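Local structure of response regulator (Vibrio cholerae O1 biovar El Tor, 7KPO) at residues Gln29-Phe34 with Arg53-Tyr58. The protein is the DNA-binding domain of the sensor histidine kinase ChiS, which probably attaches the kinase directly to DNA. Sequence-based numbering, arbitrary orientation. Where two conformers were deposited one is given.
With FMT (formic acid), chain H.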
ATOM      1  N   GLN A  29       2.745 -11.776  14.321  0.70 17.14           N
ATOM      2  CA  GLN A  29       2.004 -11.440  15.566  0.70 17.15           C
ATOM      3  C   GLN A  29       0.588 -12.027  15.482  0.70 16.34           C
ATOM      4  O   GLN A  29       0.144 -12.396  14.381  0.70 17.33           O
ATOM      5  CB  GLN A  29       1.927  -9.922  15.767  0.70 16.76           C
ATOM      6  CG  GLN A  29       3.274  -9.199  15.785  0.70 18.53           C
ATOM      7  CD  GLN A  29       4.087  -9.361  17.051  0.70 20.32           C
ATOM      8  OE1 GLN A  29       3.791 -10.174  17.922  0.70 21.63           O
ATOM      9  NE2 GLN A  29       5.135  -8.562  17.166  0.70 23.83           N
ATOM     10  N   SER A  30      -0.086 -12.110  16.624  1.00 15.96           N
ATOM     11  CA  SER A  30      -1.463 -12.662  16.694  1.00 15.64           C
ATOM     12  C   SER A  30      -2.536 -11.628  16.344  1.00 15.16           C
ATOM     13  O   SER A  30      -2.239 -10.423  16.268  1.00 14.78           O
ATOM     14  CB  SER A  30      -1.708 -13.163  18.085  1.00 15.78           C
ATOM     15  OG  SER A  30      -1.647 -12.081  19.010  1.00 15.73           O
ATOM     16  N   LYS A  31      -3.761 -12.124  16.169  1.00 15.51           N
ATOM     17  CA  LYS A  31      -4.960 -11.272  15.992  1.00 15.52           C
ATOM     18  C   LYS A  31      -5.094 -10.416  17.254  1.00 15.28           C
ATOM     19  O   LYS A  31      -5.363  -9.207  17.156  1.00 15.72           O
ATOM     20  CB  LYS A  31      -6.192 -12.158  15.803  1.00 16.82           C
ATOM     21  CG  LYS A  31      -7.532 -11.443  15.893  1.00 16.64           C
ATOM     22  CD  LYS A  31      -8.720 -12.382  15.815  1.00 20.09           C
ATOM     23  CE  LYS A  31      -8.753 -13.380  16.958  1.00 23.41           C
ATOM     24  NZ  LYS A  31      -9.854 -14.359  16.817  1.00 26.88           N
ATOM     25  N   PHE A  32      -4.880 -11.041  18.410  1.00 15.83           N
ATOM     26  CA  PHE A  32      -4.956 -10.306  19.692  1.00 15.31           C
ATOM     27  C   PHE A  32      -4.045  -9.081  19.633  1.00 15.09           C
ATOM     28  O   PHE A  32      -4.514  -7.995  20.072  1.00 20.69           O
ATOM     29  CB  PHE A  32      -4.546 -11.192  20.867  1.00 17.28           C
ATOM     30  CG  PHE A  32      -4.418 -10.440  22.164  1.00 19.76           C
ATOM     31  CD1 PHE A  32      -3.240  -9.788  22.493  1.00 22.98           C
ATOM     32  CD2 PHE A  32      -5.486 -10.361  23.040  1.00 24.39           C
ATOM     33  CE1 PHE A  32      -3.129  -9.079  23.679  1.00 24.64           C
ATOM     34  CE2 PHE A  32      -5.369  -9.660  24.231  1.00 27.51           C
ATOM     35  CZ  PHE A  32      -4.192  -9.022  24.547  1.00 28.40           C
ATOM     36  N   THR A  33      -2.804  -9.272  19.150  1.00 15.77           N
ATOM     37  CA  THR A  33      -1.773  -8.202  19.067  1.00 15.34           C
ATOM     38  C   THR A  33      -2.219  -7.121  18.079  1.00 14.35           C
ATOM     39  O   THR A  33      -1.960  -5.937  18.349  1.00 14.82           O
ATOM     40  CB  THR A  33      -0.400  -8.785  18.731  1.00 15.94           C
ATOM     41  OG1 THR A  33      -0.066  -9.620  19.839  1.00 18.14           O
ATOM     42  CG2 THR A  33       0.659  -7.725  18.531  1.00 16.07           C
ATOM     43  N   PHE A  34      -2.804  -7.511  16.952  1.00 14.26           N
ATOM     44  CA  PHE A  34      -3.324  -6.475  16.032  1.00 13.37           C
ATOM     45  C   PHE A  34      -4.298  -5.562  16.796  1.00 13.00           C
ATOM     46  O   PHE A  34      -4.176  -4.330  16.701  1.00 13.75           O
ATOM     47  CB  PHE A  34      -4.010  -7.107  14.821  1.00 13.17           C
ATOM     48  CG  PHE A  34      -5.016  -6.173  14.209  1.00 12.25           C
ATOM     49  CD1 PHE A  34      -4.613  -5.009  13.578  1.00 12.67           C
ATOM     50  CD2 PHE A  34      -6.369  -6.423  14.342  1.00 12.35           C
ATOM     51  CE1 PHE A  34      -5.547  -4.123  13.071  1.00 13.04           C
ATOM     52  CE2 PHE A  34      -7.302  -5.540  13.828  1.00 12.37           C
ATOM     53  CZ  PHE A  34      -6.889  -4.395  13.192  1.00 13.20           C
ATOM     54  N   ARG A  53     -13.410 -10.211  21.486  1.00 15.70           N
ATOM     55  CA  ARG A  53     -14.830 -10.643  21.363  0.50 15.88           C
ATOM     56  C   ARG A  53     -15.564  -9.952  20.205  1.00 14.33           C
ATOM     57  O   ARG A  53     -16.225 -10.680  19.438  1.00 15.24           O
ATOM     58  CB  ARG A  53     -15.557 -10.413  22.690  0.50 17.98           C
ATOM     59  CG  ARG A  53     -16.929 -11.068  22.766  0.50 19.42           C
ATOM     60  CD  ARG A  53     -17.573 -10.814  24.114  0.50 21.58           C
ATOM     61  NE  ARG A  53     -17.806  -9.394  24.333  0.50 24.04           N
ATOM     62  CZ  ARG A  53     -18.165  -8.859  25.491  0.50 26.29           C
ATOM     63  NH1 ARG A  53     -18.357  -7.555  25.583  0.50 27.89           N
ATOM     64  NH2 ARG A  53     -18.316  -9.625  26.557  0.50 29.53           N
ATOM     65  N   THR A  54     -15.493  -8.630  20.106  1.00 14.15           N
ATOM     66  CA  THR A  54     -16.260  -7.958  19.023  1.00 13.99           C
ATOM     67  C   THR A  54     -15.597  -8.189  17.661  1.00 12.48           C
ATOM     68  O   THR A  54     -16.316  -8.499  16.697  1.00 13.05           O
ATOM     69  CB  THR A  54     -16.461  -6.478  19.345  1.00 15.40           C
ATOM     70  OG1 THR A  54     -17.021  -6.406  20.655  1.00 18.71           O
ATOM     71  CG2 THR A  54     -17.364  -5.796  18.344  1.00 15.99           C
ATOM     72  N   LEU A  55     -14.278  -8.030  17.578  1.00 11.70           N
ATOM     73  CA  LEU A  55     -13.568  -8.278  16.298  1.00 12.12           C
ATOM     74  C   LEU A  55     -13.925  -9.675  15.770  1.00 11.48           C
ATOM     75  O   LEU A  55     -14.161  -9.827  14.566  1.00 11.90           O
ATOM     76  CB  LEU A  55     -12.063  -8.171  16.554  1.00 12.01           C
ATOM     77  CG  LEU A  55     -11.154  -8.585  15.398  1.00 12.64           C
ATOM     78  CD1 LEU A  55     -11.426  -7.755  14.151  1.00 13.15           C
ATOM     79  CD2 LEU A  55      -9.692  -8.478  15.814  1.00 13.73           C
ATOM     80  N   ASP A  56     -13.981 -10.665  16.656  1.00 12.15           N
ATOM     81  CA  ASP A  56     -14.242 -12.062  16.225  1.00 13.29           C
ATOM     82  C   ASP A  56     -15.583 -12.164  15.497  1.00 11.91           C
ATOM     83  O   ASP A  56     -15.705 -13.018  14.614  1.00 13.15           O
ATOM     84  CB  ASP A  56     -14.192 -13.015  17.417  1.00 14.58           C
ATOM     85  CG  ASP A  56     -12.811 -13.166  18.028  1.00 16.04           C
ATOM     86  OD1 ASP A  56     -11.843 -12.635  17.448  1.00 16.80           O
ATOM     87  OD2 ASP A  56     -12.713 -13.829  19.072  1.00 20.36           O
ATOM     88  N   LYS A  57     -16.548 -11.320  15.847  1.00 12.24           N
ATOM     89  CA  LYS A  57     -17.892 -11.376  15.207  1.00 12.93           C
ATOM     90  C   LYS A  57     -17.800 -11.000  13.724  1.00 11.74           C
ATOM     91  O   LYS A  57     -18.675 -11.418  12.955  1.00 12.48           O
ATOM     92  CB  LYS A  57     -18.865 -10.430  15.916  1.00 14.61           C
ATOM     93  CG  LYS A  57     -19.173 -10.800  17.360  1.00 16.79           C
ATOM     94  CD  LYS A  57     -20.125  -9.853  18.048  1.00 20.14           C
ATOM     95  CE  LYS A  57     -20.393 -10.258  19.481  1.00 25.72           C
ATOM     96  NZ  LYS A  57     -21.348  -9.340  20.144  1.00 29.56           N
ATOM     97  N   TYR A  58     -16.764 -10.262  13.333  1.00 11.29           N
ATOM     98  CA  TYR A  58     -16.614  -9.774  11.939  1.00 12.08           C
ATOM     99  C   TYR A  58     -15.965 -10.824  11.038  1.00 12.79           C
ATOM    100  O   TYR A  58     -15.823 -10.553   9.840  1.00 14.73           O
ATOM    101  CB  TYR A  58     -15.784  -8.488  11.936  1.00 12.78           C
ATOM    102  CG  TYR A  58     -16.535  -7.276  12.423  1.00 12.59           C
ATOM    103  CD1 TYR A  58     -16.865  -7.111  13.757  1.00 13.34           C
ATOM    104  CD2 TYR A  58     -16.906  -6.278  11.541  1.00 13.22           C
ATOM    105  CE1 TYR A  58     -17.555  -5.991  14.198  1.00 13.83           C
ATOM    106  CE2 TYR A  58     -17.602  -5.158  11.961  1.00 13.82           C
ATOM    107  CZ  TYR A  58     -17.936  -5.013  13.292  1.00 13.51           C
ATOM    108  OH  TYR A  58     -18.609  -3.900  13.707  1.00 16.18           O
TER
HETATM  109  C   FMT H1207     -15.158  -3.374  20.547  1.00 22.02           C
HETATM  110  O1  FMT H1207     -14.196  -3.912  20.029  1.00 16.02           O
HETATM  111  O2  FMT H1207     -15.931  -3.904  21.478  1.00 25.74           O
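K31 and D56 meet at their charged ends, joining the first turn of helix 31-38 to the short helical turn 53-57. The lysine leaves its helix with CG anti to the backbone N (chi1 168°) and stays extended until chi3, where a turn (62°) brings the ammonium to the carboxylate. NZ of K31 lies 2.7 Å from OD1 of D56, a salt bridge that is also a hydrogen bond. The ammonium comes from above the carboxylate plane, 49° out of it. OD2 of D56 stays 3.7 Å from NZ of K31. OD1 has a second partner in the hydroxyl of T52, just before helix 53-57, so one oxygen serves both lysine and threonine.

Beside the salt bridge, L55 and the lysine stem run antiparallel alongside each other. The CD2 methyl of L55 packs against CG of K31 at 3.7 Å and also approaches the rim of the F34 ring, near the ring plane, with CD2 of L55 4.2 Å from CD2 of F34. One leucine branch thus touches both the aliphatic part of the lysine and an aromatic edge. Away from K31 and D56, F34 touches L20 and L55 touches M16, both from helix 2-27, while F34 also meets I80 of helix 70-83.

At the start of helix 31-38, S30 occupies the N-cap position, its OG 3.0 Å from OG1 of T33 in a hydrogen bond. The contact therefore grades from buried hydrocarbon to a partly exposed ion pair, and the nearby ammonium of K31 would probably favour the charged form of D56.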